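Local coordinates for dihydropteridine reductase (Caenorhabditis elegans, PDB 1OOE), which probably catalyses the NAD(P)H-dependent reduction of quinonoid dihydrobiopterin to tetrahydrobiopterin, as a homodimeric member of the short-chain dehydrogenase/reductase family, at residues Gly16-Glu21 with Phe200-Leu205; Asp74-Val79 with Ala109-Leu114; Gly122-Leu127 with Leu206-Glu211; Ser155-Lys160 with Ser168-Ile173. All coordinates share one frame; numbering follows the deposited sequence.

Contact 1. Residues Gly16-Glu21 with Phe200-Leu205; sequences GSAILE and FISEHL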
loop_
_atom_site.group_PDB
_atom_site.type_symbol
_atom_site.label_atom_id
_atom_site.label_comp_id
_atom_site.label_asym_id
_atom_site.label_seq_id
_atom_site.Cartn_x
_atom_site.Cartn_y
_atom_site.Cartn_z
ATOM N N GLY A 16 -18.420 12.227 -6.171
ATOM C CA GLY A 16 -19.319 11.597 -5.218
ATOM C C GLY A 16 -20.705 12.210 -5.198
ATOM O O GLY A 16 -21.712 11.495 -5.173
ATOM N N SER A 17 -20.765 13.539 -5.204
ATOM C CA SER A 17 -22.042 14.239 -5.194
ATOM C C SER A 17 -22.798 13.976 -6.495
ATOM O O SER A 17 -24.024 13.847 -6.495
ATOM C CB SER A 17 -21.824 15.747 -4.999
ATOM O OG SER A 17 -23.054 16.449 -5.028
ATOM N N ALA A 18 -22.067 13.892 -7.604
ATOM C CA ALA A 18 -22.687 13.628 -8.898
ATOM C C ALA A 18 -23.319 12.236 -8.902
ATOM O O ALA A 18 -24.432 12.045 -9.398
ATOM C CB ALA A 18 -21.649 13.729 -10.011
ATOM N N ILE A 19 -22.594 11.265 -8.358
ATOM C CA ILE A 19 -23.083 9.892 -8.293
ATOM C C ILE A 19 -24.316 9.817 -7.397
ATOM O O ILE A 19 -25.325 9.218 -7.766
ATOM C CB ILE A 19 -21.982 8.941 -7.757
ATOM C CG1 ILE A 19 -20.839 8.866 -8.771
ATOM C CG2 ILE A 19 -22.555 7.540 -7.507
ATOM C CD1 ILE A 19 -19.581 8.216 -8.238
ATOM N N LEU A 20 -24.236 10.440 -6.225
ATOM C CA LEU A 20 -25.348 10.445 -5.282
ATOM C C LEU A 20 -26.601 11.046 -5.915
ATOM O O LEU A 20 -27.685 10.466 -5.843
ATOM C CB LEU A 20 -24.957 11.227 -4.021
ATOM C CG LEU A 20 -25.936 11.243 -2.841
ATOM C CD1 LEU A 20 -25.179 11.558 -1.549
ATOM C CD2 LEU A 20 -27.034 12.263 -3.089
ATOM N N GLU A 21 -26.451 12.206 -6.547
ATOM C CA GLU A 21 -27.584 12.862 -7.194
ATOM C C GLU A 21 -28.175 12.006 -8.313
ATOM O O GLU A 21 -29.396 11.913 -8.457
ATOM C CB GLU A 21 -27.161 14.217 -7.768
ATOM C CG GLU A 21 -26.863 15.291 -6.734
ATOM C CD GLU A 21 -28.043 15.570 -5.822
ATOM O OE1 GLU A 21 -29.198 15.401 -6.272
ATOM O OE2 GLU A 21 -27.816 15.972 -4.661
ATOM N N PHE A 200 -20.465 10.236 -17.272
ATOM C CA PHE A 200 -20.018 9.005 -17.913
ATOM C C PHE A 200 -19.847 7.943 -16.834
ATOM O O PHE A 200 -20.208 6.782 -17.028
ATOM C CB PHE A 200 -18.681 9.224 -18.620
ATOM C CG PHE A 200 -18.204 8.032 -19.409
ATOM C CD1 PHE A 200 -18.820 7.679 -20.608
ATOM C CD2 PHE A 200 -17.129 7.271 -18.962
ATOM C CE1 PHE A 200 -18.368 6.587 -21.352
ATOM C CE2 PHE A 200 -16.667 6.173 -19.697
ATOM C CZ PHE A 200 -17.290 5.832 -20.896
ATOM N N ILE A 201 -19.293 8.361 -15.697
ATOM C CA ILE A 201 -19.063 7.467 -14.569
ATOM C C ILE A 201 -20.372 7.076 -13.883
ATOM O O ILE A 201 -20.624 5.890 -13.644
ATOM C CB ILE A 201 -18.120 8.125 -13.523
ATOM C CG1 ILE A 201 -16.788 8.495 -14.187
ATOM C CG2 ILE A 201 -17.894 7.178 -12.353
ATOM C CD1 ILE A 201 -16.025 7.317 -14.739
ATOM N N SER A 202 -21.209 8.063 -13.573
ATOM C CA SER A 202 -22.481 7.793 -12.909
ATOM C C SER A 202 -23.326 6.841 -13.745
ATOM O O SER A 202 -23.939 5.912 -13.214
ATOM C CB SER A 202 -23.254 9.095 -12.671
ATOM O OG SER A 202 -22.517 9.979 -11.845
ATOM N N GLU A 203 -23.351 7.077 -15.052
ATOM C CA GLU A 203 -24.113 6.236 -15.965
ATOM C C GLU A 203 -23.605 4.797 -15.959
ATOM O O GLU A 203 -24.402 3.854 -15.942
ATOM C CB GLU A 203 -24.061 6.817 -17.381
ATOM C CG GLU A 203 -25.051 7.953 -17.604
ATOM C CD GLU A 203 -24.751 8.757 -18.854
ATOM O OE1 GLU A 203 -24.267 8.168 -19.842
ATOM O OE2 GLU A 203 -25.013 9.978 -18.853
ATOM N N HIS A 204 -22.288 4.613 -15.962
ATOM C CA HIS A 204 -21.762 3.257 -15.949
ATOM C C HIS A 204 -22.007 2.561 -14.620
ATOM O O HIS A 204 -22.259 1.356 -14.588
ATOM C CB HIS A 204 -20.273 3.234 -16.305
ATOM C CG HIS A 204 -20.017 3.270 -17.780
ATOM N ND1 HIS A 204 -20.192 4.408 -18.539
ATOM C CD2 HIS A 204 -19.655 2.292 -18.645
ATOM C CE1 HIS A 204 -19.949 4.128 -19.808
ATOM N NE2 HIS A 204 -19.622 2.851 -19.900
ATOM N N LEU A 205 -21.949 3.302 -13.518
ATOM C CA LEU A 205 -22.208 2.674 -12.229
ATOM C C LEU A 205 -23.650 2.168 -12.178
ATOM O O LEU A 205 -23.908 1.067 -11.687
ATOM C CB LEU A 205 -21.952 3.648 -11.078
ATOM C CG LEU A 205 -20.487 3.997 -10.796
ATOM C CD1 LEU A 205 -20.416 5.055 -9.704
ATOM C CD2 LEU A 205 -19.728 2.742 -10.382
#
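In the helical layer on one face of the Rossmann-type sheet, helix 14-25 meets helix 198-210 where I19 packs against S202 and L205. The short axes of the two helical segments come within 9.2 Å and cross at -45°, their chains running broadly the same way. The closest pair of CA atoms is that of I19 and S202, 5.1 Å apart, so a small serine fills the place where the backbones come together. S202 was modelled in two conformers; in one of them OG lies 3.6 Å from I19 CA and 3.7 Å from I19 CG1, which makes this approach conformer-dependent.

One turn further on, L205 takes over. Its CD1 methyl is met by three atoms of I19, at 3.6 Å from CD1 and 3.9 Å from both CG1 and CG2, and the two side chains cross at about a right angle. The torsion of I19 (chi1 -67°) sets the CG1-CD1 branch beside the backbone N and carries CD1 onto the leucine methyl. Around the far side of helix 198-210, H204 ND1 donates to F200 O at 2.8 Å, reaching that carbonyl from the face opposite H204 N, and this bond helps hold the imidazole, whose CE1 lies above one face of the F200 ring, near its rim.

F22 and F23 of helix 14-25 continue the packing, F22 on S202 and E203, F23 on L205. G16 belongs to a GxGxxG pattern that probably marks the dinucleotide-binding turn, and helix 14-25 following it, flanked by the last helix of the chain, is the layout expected of the Rossmann fold in short-chain dehydrogenases/reductases.

Contact 2. Residues Asp74-Val79 with Ala109-Leu114; sequences DGVFCV and AIAAKL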
loop_
_atom_site.group_PDB
_atom_site.type_symbol
_atom_site.label_atom_id
_atom_site.label_comp_id
_atom_site.label_asym_id
_atom_site.label_seq_id
_atom_site.Cartn_x
_atom_site.Cartn_y
_atom_site.Cartn_z
ATOM N N ASP A 74 -27.405 -2.480 -3.001
ATOM C CA ASP A 74 -27.119 -2.979 -4.344
ATOM C C ASP A 74 -25.707 -2.606 -4.779
ATOM O O ASP A 74 -25.147 -3.209 -5.692
ATOM C CB ASP A 74 -28.128 -2.416 -5.346
ATOM C CG ASP A 74 -29.553 -2.818 -5.019
ATOM O OD1 ASP A 74 -30.144 -2.222 -4.095
ATOM O OD2 ASP A 74 -30.077 -3.739 -5.676
ATOM N N GLY A 75 -25.137 -1.607 -4.115
ATOM C CA GLY A 75 -23.790 -1.183 -4.449
ATOM C C GLY A 75 -23.158 -0.298 -3.394
ATOM O O GLY A 75 -23.848 0.378 -2.627
ATOM N N VAL A 76 -21.830 -0.342 -3.344
ATOM C CA VAL A 76 -21.032 0.473 -2.432
ATOM C C VAL A 76 -20.027 1.140 -3.370
ATOM O O VAL A 76 -19.251 0.457 -4.033
ATOM C CB VAL A 76 -20.281 -0.403 -1.392
ATOM C CG1 VAL A 76 -19.364 0.466 -0.533
ATOM C CG2 VAL A 76 -21.287 -1.130 -0.503
ATOM N N PHE A 77 -20.069 2.465 -3.448
ATOM C CA PHE A 77 -19.173 3.202 -4.335
ATOM C C PHE A 77 -18.245 4.088 -3.517
ATOM O O PHE A 77 -18.699 5.005 -2.841
ATOM C CB PHE A 77 -19.988 4.067 -5.303
ATOM C CG PHE A 77 -21.154 3.348 -5.940
ATOM C CD1 PHE A 77 -21.002 2.070 -6.478
ATOM C CD2 PHE A 77 -22.401 3.962 -6.013
ATOM C CE1 PHE A 77 -22.077 1.416 -7.080
ATOM C CE2 PHE A 77 -23.483 3.318 -6.615
ATOM C CZ PHE A 77 -23.322 2.043 -7.149
ATOM N N CYS A 78 -16.944 3.813 -3.586
ATOM C CA CYS A 78 -15.962 4.584 -2.828
ATOM C C CYS A 78 -15.128 5.490 -3.726
ATOM O O CYS A 78 -14.329 5.009 -4.530
ATOM C CB CYS A 78 -15.039 3.637 -2.060
ATOM S SG CYS A 78 -13.903 4.467 -0.922
ATOM N N VAL A 79 -15.315 6.798 -3.574
ATOM C CA VAL A 79 -14.588 7.785 -4.370
ATOM C C VAL A 79 -13.924 8.845 -3.490
ATOM O O VAL A 79 -13.605 9.944 -3.956
ATOM C CB VAL A 79 -15.538 8.486 -5.373
ATOM C CG1 VAL A 79 -16.010 7.482 -6.418
ATOM C CG2 VAL A 79 -16.736 9.092 -4.637
ATOM N N ALA A 109 -10.595 0.296 2.305
ATOM C CA ALA A 109 -10.704 -0.876 3.166
ATOM C C ALA A 109 -12.020 -0.901 3.936
ATOM O O ALA A 109 -12.635 -1.954 4.074
ATOM C CB ALA A 109 -9.537 -0.923 4.132
ATOM N N ILE A 110 -12.442 0.247 4.455
ATOM C CA ILE A 110 -13.699 0.304 5.197
ATOM C C ILE A 110 -14.865 0.085 4.232
ATOM O O ILE A 110 -15.863 -0.547 4.585
ATOM C CB ILE A 110 -13.845 1.649 5.955
ATOM C CG1 ILE A 110 -12.779 1.723 7.054
ATOM C CG2 ILE A 110 -15.240 1.764 6.573
ATOM C CD1 ILE A 110 -12.764 3.019 7.836
ATOM N N ALA A 111 -14.737 0.582 3.004
ATOM C CA ALA A 111 -15.794 0.372 2.017
ATOM C C ALA A 111 -15.916 -1.134 1.760
ATOM O O ALA A 111 -17.024 -1.673 1.653
ATOM C CB ALA A 111 -15.465 1.112 0.712
ATOM N N ALA A 112 -14.774 -1.814 1.671
ATOM C CA ALA A 112 -14.771 -3.256 1.440
ATOM C C ALA A 112 -15.430 -3.979 2.614
ATOM O O ALA A 112 -16.232 -4.889 2.417
ATOM C CB ALA A 112 -13.338 -3.762 1.244
ATOM N N LYS A 113 -15.088 -3.573 3.835
ATOM C CA LYS A 113 -15.668 -4.185 5.030
ATOM C C LYS A 113 -17.187 -4.020 5.006
ATOM O O LYS A 113 -17.928 -4.942 5.358
ATOM C CB LYS A 113 -15.097 -3.532 6.298
ATOM C CG LYS A 113 -15.560 -4.191 7.604
ATOM C CD LYS A 113 -15.087 -5.638 7.699
ATOM C CE LYS A 113 -15.629 -6.319 8.949
ATOM N NZ LYS A 113 -15.045 -7.675 9.129
ATOM N N LEU A 114 -17.651 -2.842 4.597
ATOM C CA LEU A 114 -19.086 -2.582 4.522
ATOM C C LEU A 114 -19.743 -3.527 3.520
ATOM O O LEU A 114 -20.834 -4.041 3.762
ATOM C CB LEU A 114 -19.346 -1.128 4.112
ATOM C CG LEU A 114 -19.086 -0.074 5.192
ATOM C CD1 LEU A 114 -19.077 1.324 4.575
ATOM C CD2 LEU A 114 -20.154 -0.182 6.264
#
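Apolar helix-on-sheet packing joins V76 and C78 of the central strand 73-78 to A111 of the long helix 93-118. The two touching strand residues are separated by F77, in the alternation of an extended chain, and both turn toward the helix, while the F77 side chain goes to the other face of the sheet, where it meets I19 and F23 of helix 14-25.

A111 presents just a methyl group. Its CB lies 3.8 Å from C78 CB and 4.0 Å from C78 SG, so the cysteine touches it with both side-chain atoms. V76, two residues earlier, brings CG1 to within 4.1 Å of the same A111 CB and 3.9 Å of A111 O. V76 CG1 reaches the helix because it stands anti to the valine's own backbone N (chi1 175°). With so short a residue on the helix, the backbones come close, the CA atoms of C78 and A111 being 6.4 Å apart. L114, one turn on, also faces the strand but stays further off and packs on T64 of helix 53-68.

Y9 of the adjoining strand 4-9 touches both C78 and A111. Away from the strand, K113 NZ is hydrogen-bonded to S90 O of the second subunit, and A109 packs on F93 of that subunit.

Since V76, C78 and A111 are all buried and meet through methyl groups, a methylene, a thiol sulfur and the carbonyl oxygen of A111 beside V76 CG1, the contact probably owes its stability mainly to exclusion of water and close fit, without directional polar bonds between the two segments.

Contact 3. Residues Gly122-Leu127 with Leu206-Glu211; sequences GGLLQL and LKWTTE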
loop_
_atom_site.group_PDB
_atom_site.type_symbol
_atom_site.label_atom_id
_atom_site.label_comp_id
_atom_site.label_asym_id
_atom_site.label_seq_id
_atom_site.Cartn_x
_atom_site.Cartn_y
_atom_site.Cartn_z
ATOM N N GLY A 122 -24.416 -10.743 -5.695
ATOM C CA GLY A 122 -24.513 -10.238 -7.053
ATOM C C GLY A 122 -24.380 -8.724 -7.138
ATOM O O GLY A 122 -24.469 -8.154 -8.222
ATOM N N GLY A 123 -24.167 -8.070 -5.998
ATOM C CA GLY A 123 -24.036 -6.622 -5.988
ATOM C C GLY A 123 -22.700 -6.119 -6.498
ATOM O O GLY A 123 -21.846 -6.911 -6.886
ATOM N N LEU A 124 -22.517 -4.801 -6.479
ATOM C CA LEU A 124 -21.286 -4.183 -6.966
ATOM C C LEU A 124 -20.539 -3.328 -5.948
ATOM O O LEU A 124 -21.138 -2.509 -5.256
ATOM C CB LEU A 124 -21.602 -3.300 -8.180
ATOM C CG LEU A 124 -20.483 -2.391 -8.701
ATOM C CD1 LEU A 124 -19.388 -3.235 -9.322
ATOM C CD2 LEU A 124 -21.044 -1.406 -9.724
ATOM N N LEU A 125 -19.227 -3.541 -5.858
ATOM C CA LEU A 125 -18.369 -2.725 -5.003
ATOM C C LEU A 125 -17.438 -2.016 -5.984
ATOM O O LEU A 125 -16.785 -2.666 -6.803
ATOM C CB LEU A 125 -17.528 -3.570 -4.040
ATOM C CG LEU A 125 -16.353 -2.813 -3.386
ATOM C CD1 LEU A 125 -16.880 -1.731 -2.446
ATOM C CD2 LEU A 125 -15.465 -3.792 -2.623
ATOM N N GLN A 126 -17.405 -0.690 -5.931
ATOM C CA GLN A 126 -16.524 0.071 -6.813
ATOM C C GLN A 126 -15.535 0.865 -5.974
ATOM O O GLN A 126 -15.908 1.501 -4.987
ATOM C CB GLN A 126 -17.343 1.006 -7.709
ATOM C CG GLN A 126 -16.521 2.045 -8.470
ATOM C CD GLN A 126 -16.437 3.363 -7.726
ATOM O OE1 GLN A 126 -17.448 3.864 -7.230
ATOM N NE2 GLN A 126 -15.236 3.941 -7.651
ATOM N N LEU A 127 -14.267 0.797 -6.363
ATOM C CA LEU A 127 -13.204 1.508 -5.665
ATOM C C LEU A 127 -12.522 2.439 -6.656
ATOM O O LEU A 127 -12.710 2.324 -7.870
ATOM C CB LEU A 127 -12.170 0.526 -5.100
ATOM C CG LEU A 127 -12.668 -0.563 -4.144
ATOM C CD1 LEU A 127 -11.499 -1.453 -3.754
ATOM C CD2 LEU A 127 -13.308 0.068 -2.906
ATOM N N LEU A 206 -24.593 2.956 -12.687
ATOM C CA LEU A 206 -25.992 2.520 -12.682
ATOM C C LEU A 206 -26.150 1.277 -13.561
ATOM O O LEU A 206 -26.855 0.333 -13.192
ATOM C CB LEU A 206 -26.923 3.639 -13.175
ATOM C CG LEU A 206 -28.421 3.297 -13.240
ATOM C CD1 LEU A 206 -28.917 2.885 -11.862
ATOM C CD2 LEU A 206 -29.205 4.496 -13.749
ATOM N N LYS A 207 -25.481 1.267 -14.712
ATOM C CA LYS A 207 -25.557 0.123 -15.620
ATOM C C LYS A 207 -24.999 -1.149 -14.986
ATOM O O LYS A 207 -25.636 -2.202 -15.022
ATOM C CB LYS A 207 -24.795 0.399 -16.920
ATOM C CG LYS A 207 -24.934 -0.730 -17.942
ATOM C CD LYS A 207 -24.154 -0.479 -19.227
ATOM C CE LYS A 207 -22.647 -0.512 -18.994
ATOM N NZ LYS A 207 -21.888 -0.467 -20.283
ATOM N N TRP A 208 -23.803 -1.053 -14.412
ATOM C CA TRP A 208 -23.183 -2.211 -13.787
ATOM C C TRP A 208 -23.968 -2.680 -12.561
ATOM O O TRP A 208 -23.954 -3.867 -12.223
ATOM C CB TRP A 208 -21.734 -1.901 -13.387
ATOM C CG TRP A 208 -20.831 -1.517 -14.535
ATOM C CD1 TRP A 208 -20.897 -1.968 -15.820
ATOM C CD2 TRP A 208 -19.690 -0.648 -14.473
ATOM N NE1 TRP A 208 -19.865 -1.435 -16.566
ATOM C CE2 TRP A 208 -19.111 -0.623 -15.761
ATOM C CE3 TRP A 208 -19.099 0.109 -13.453
ATOM C CZ2 TRP A 208 -17.968 0.131 -16.056
ATOM C CZ3 TRP A 208 -17.960 0.859 -13.745
ATOM C CH2 TRP A 208 -17.409 0.862 -15.037
ATOM N N THR A 209 -24.654 -1.755 -11.900
ATOM C CA THR A 209 -25.435 -2.105 -10.716
ATOM C C THR A 209 -26.698 -2.879 -11.083
ATOM O O THR A 209 -27.058 -3.853 -10.413
ATOM C CB THR A 209 -25.846 -0.843 -9.919
ATOM O OG1 THR A 209 -24.672 -0.164 -9.456
ATOM C CG2 THR A 209 -26.696 -1.221 -8.713
ATOM N N THR A 210 -27.353 -2.453 -12.157
ATOM C CA THR A 210 -28.599 -3.077 -12.604
ATOM C C THR A 210 -28.465 -4.242 -13.587
ATOM O O THR A 210 -29.355 -5.094 -13.663
ATOM C CB THR A 210 -29.532 -2.022 -13.231
ATOM O OG1 THR A 210 -28.889 -1.418 -14.358
ATOM C CG2 THR A 210 -29.870 -0.946 -12.215
ATOM N N GLU A 211 -27.368 -4.283 -14.339
ATOM C CA GLU A 211 -27.154 -5.351 -15.314
ATOM C C GLU A 211 -25.801 -6.026 -15.117
ATOM O O GLU A 211 -24.773 -5.515 -15.562
ATOM C CB GLU A 211 -27.243 -4.787 -16.735
ATOM C CG GLU A 211 -28.591 -4.170 -17.077
ATOM C CD GLU A 211 -29.718 -5.189 -17.113
ATOM O OE1 GLU A 211 -29.937 -5.884 -16.100
ATOM O OE2 GLU A 211 -30.390 -5.291 -18.160
#
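L124 of strand 123-128 points one methyl, CD2, into the surface of helix 198-210, where it rests between W208 and T209. The leucine chain runs away from its strand because CG stands opposite the backbone N (chi1 171°), and CD2, anti to CA, carries the extended chain on to the helix. This methyl is 3.8 Å from W208 CB and equally 3.8 Å from T209 OG1.

The two partners lie differently against it. W208 and L124 meet at a slant, and CD2 sits at the edge of the indole, near the ring plane, so the leucine borders the aromatic system without covering it. T209 crosses the leucine at about a right angle and turns OG1 to the methyl; that hydroxyl is hydrogen-bonded to L205 O one turn back in the helix, which helps fix its orientation, with the methyl in van der Waals contact. The nearest CA atoms, those of L124 and T209, are 6.0 Å apart.

At the other end of the indole, W208 NE1 is hydrogen-bonded to a sulfonate oxygen of a bound MES molecule, probably from the crystallisation liquor. The same ligand oxygen, which belongs to neither segment, also pairs with the charged K207 NZ. At the end of the helix, T210 OG1 and T210 N grip L206 O from opposite faces of its plane, the hydroxyl at 2.9 Å.

Strand 123-128 lies between strands 73-78 and 169-175 in the sheet, and helix 198-210 spans this middle part: T209 packs on F77 to one side, W208 on L171 to the other, with F23 of helix 14-25 beyond T209.

Contact 4. Residues Ser155-Lys160 with Ser168-Ile173; sequences SSLAAK and SAVLTI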
loop_
_atom_site.group_PDB
_atom_site.type_symbol
_atom_site.label_atom_id
_atom_site.label_comp_id
_atom_site.label_asym_id
_atom_site.label_seq_id
_atom_site.Cartn_x
_atom_site.Cartn_y
_atom_site.Cartn_z
ATOM N N SER A 155 -7.470 -6.877 -6.286
ATOM C CA SER A 155 -7.217 -8.240 -6.744
ATOM C C SER A 155 -7.556 -9.271 -5.675
ATOM O O SER A 155 -8.079 -10.336 -5.991
ATOM C CB SER A 155 -5.760 -8.415 -7.206
ATOM O OG SER A 155 -4.840 -8.439 -6.126
ATOM N N SER A 156 -7.276 -8.955 -4.412
ATOM C CA SER A 156 -7.583 -9.886 -3.326
ATOM C C SER A 156 -9.092 -10.051 -3.129
ATOM O O SER A 156 -9.573 -11.155 -2.891
ATOM C CB SER A 156 -6.944 -9.414 -2.019
ATOM O OG SER A 156 -5.529 -9.491 -2.091
ATOM N N LEU A 157 -9.837 -8.955 -3.229
ATOM C CA LEU A 157 -11.289 -9.006 -3.056
ATOM C C LEU A 157 -12.002 -9.786 -4.162
ATOM O O LEU A 157 -13.018 -10.446 -3.911
ATOM C CB LEU A 157 -11.862 -7.586 -2.985
ATOM C CG LEU A 157 -11.428 -6.734 -1.788
ATOM C CD1 LEU A 157 -11.910 -5.309 -1.982
ATOM C CD2 LEU A 157 -11.989 -7.318 -0.496
ATOM N N ALA A 158 -11.472 -9.720 -5.380
ATOM C CA ALA A 158 -12.084 -10.421 -6.504
ATOM C C ALA A 158 -11.860 -11.926 -6.423
ATOM O O ALA A 158 -12.596 -12.702 -7.036
ATOM C CB ALA A 158 -11.530 -9.882 -7.820
ATOM N N ALA A 159 -10.846 -12.330 -5.664
ATOM C CA ALA A 159 -10.511 -13.739 -5.505
ATOM C C ALA A 159 -11.508 -14.485 -4.628
ATOM O O ALA A 159 -12.286 -13.885 -3.886
ATOM C CB ALA A 159 -9.106 -13.880 -4.935
ATOM N N LYS A 160 -11.471 -15.808 -4.727
ATOM C CA LYS A 160 -12.358 -16.675 -3.966
ATOM C C LYS A 160 -12.098 -16.584 -2.464
ATOM O O LYS A 160 -10.949 -16.518 -2.024
ATOM C CB LYS A 160 -12.177 -18.120 -4.439
ATOM C CG LYS A 160 -13.141 -19.113 -3.824
ATOM C CD LYS A 160 -12.942 -20.497 -4.422
ATOM C CE LYS A 160 -13.882 -21.503 -3.789
ATOM N NZ LYS A 160 -13.680 -21.576 -2.318
ATOM N N SER A 168 -20.913 -11.451 -6.568
ATOM C CA SER A 168 -20.659 -10.011 -6.570
ATOM C C SER A 168 -19.391 -9.701 -7.354
ATOM O O SER A 168 -18.604 -10.595 -7.669
ATOM C CB SER A 168 -20.516 -9.481 -5.139
ATOM O OG SER A 168 -19.385 -10.037 -4.491
ATOM N N ALA A 169 -19.193 -8.425 -7.666
ATOM C CA ALA A 169 -18.008 -8.015 -8.409
ATOM C C ALA A 169 -17.416 -6.757 -7.805
ATOM O O ALA A 169 -18.127 -5.955 -7.200
ATOM C CB ALA A 169 -18.368 -7.757 -9.872
ATOM N N VAL A 170 -16.103 -6.608 -7.953
ATOM C CA VAL A 170 -15.408 -5.413 -7.493
ATOM C C VAL A 170 -14.779 -4.812 -8.751
ATOM O O VAL A 170 -14.159 -5.526 -9.547
ATOM C CB VAL A 170 -14.313 -5.734 -6.434
ATOM C CG1 VAL A 170 -13.312 -6.734 -6.983
ATOM C CG2 VAL A 170 -13.613 -4.454 -6.014
ATOM N N LEU A 171 -14.990 -3.513 -8.955
ATOM C CA LEU A 171 -14.445 -2.808 -10.116
ATOM C C LEU A 171 -13.726 -1.563 -9.609
ATOM O O LEU A 171 -14.242 -0.854 -8.747
ATOM C CB LEU A 171 -15.569 -2.414 -11.086
ATOM C CG LEU A 171 -16.361 -3.567 -11.714
ATOM C CD1 LEU A 171 -17.435 -3.005 -12.636
ATOM C CD2 LEU A 171 -15.418 -4.492 -12.481
ATOM N N THR A 172 -12.535 -1.299 -10.142
ATOM C CA THR A 172 -11.743 -0.151 -9.703
ATOM C C THR A 172 -11.468 0.788 -10.880
ATOM O O THR A 172 -10.835 0.398 -11.857
ATOM C CB THR A 172 -10.424 -0.648 -9.062
ATOM O OG1 THR A 172 -10.730 -1.349 -7.847
ATOM C CG2 THR A 172 -9.495 0.511 -8.739
ATOM N N ILE A 173 -11.959 2.023 -10.785
ATOM C CA ILE A 173 -11.792 2.990 -11.870
ATOM C C ILE A 173 -10.518 3.826 -11.791
ATOM O O ILE A 173 -10.041 4.152 -10.707
ATOM C CB ILE A 173 -13.005 3.948 -11.960
ATOM C CG1 ILE A 173 -13.118 4.796 -10.691
ATOM C CG2 ILE A 173 -14.288 3.143 -12.156
ATOM C CD1 ILE A 173 -14.222 5.844 -10.749
HETATM O O HOH W 1 -15.312 -11.545 -7.673
#
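The last turn of helix 141-158 comes down beside the start of strand 169-175, bringing the CA atoms of A158 and V170 to 6.1 Å. V170 carries the side-chain contact with a single methyl. Its CG1 lies 3.7 Å from A158 CB and 3.9 Å from A158 N, and 4.3 Å from L157 CB, so it abuts the helix backbone as well as the two side chains. It gets there through an uncommon valine torsion (chi1 57°) that wedges CG1 between the backbone N and the carbonyl carbon. L157 contributes chiefly its CB here; the rest of its side chain goes on to L125 of the neighbouring strand and to A88 of the second subunit.

Helix 141-158 and strand 169-175 form the second half of a beta-alpha-beta unit that starts at strand 123-128, the two strands lying parallel and side by side, as is usual in the Rossmann fold. Between the helix end and the strand start a water bridges the two segments: it donates to A158 O at 3.0 Å and, weakly, to S168 O at 3.4 Å. A159 N bonds to S156 O at 3.3 Å, with a weak second bond to S155 O.

On the flank of the strand away from strand 123-128, V170 N is hydrogen-bonded to S218 OG, and A158 also packs on S218. S156, which points away from the strand, hydrogen-bonds through OG to T137 N of the second subunit.

How the contacts relate
All four contacts attach helices to one mixed sheet or to each other, with centres 11 to 20 Å apart. Contacts 1 and 3 share helix 198-210 and lie with helix 14-25 on one face; contacts 2 and 4 bring helices 93-118 and 141-158 to the other, where both also reach the second subunit. Strands 73-78, 123-128 and 169-175, used by contacts 2, 3 and 4, are successive neighbours, joined by backbone bonds such as V76 O to Q126 N. Along the chain contacts 2 and 4 are nested inside contact 1, contact 4 also inside contact 3, and contacts 1 and 3 interlock. Through its part in both, helix 198-210 ties helix 14-25 to the middle of the sheet.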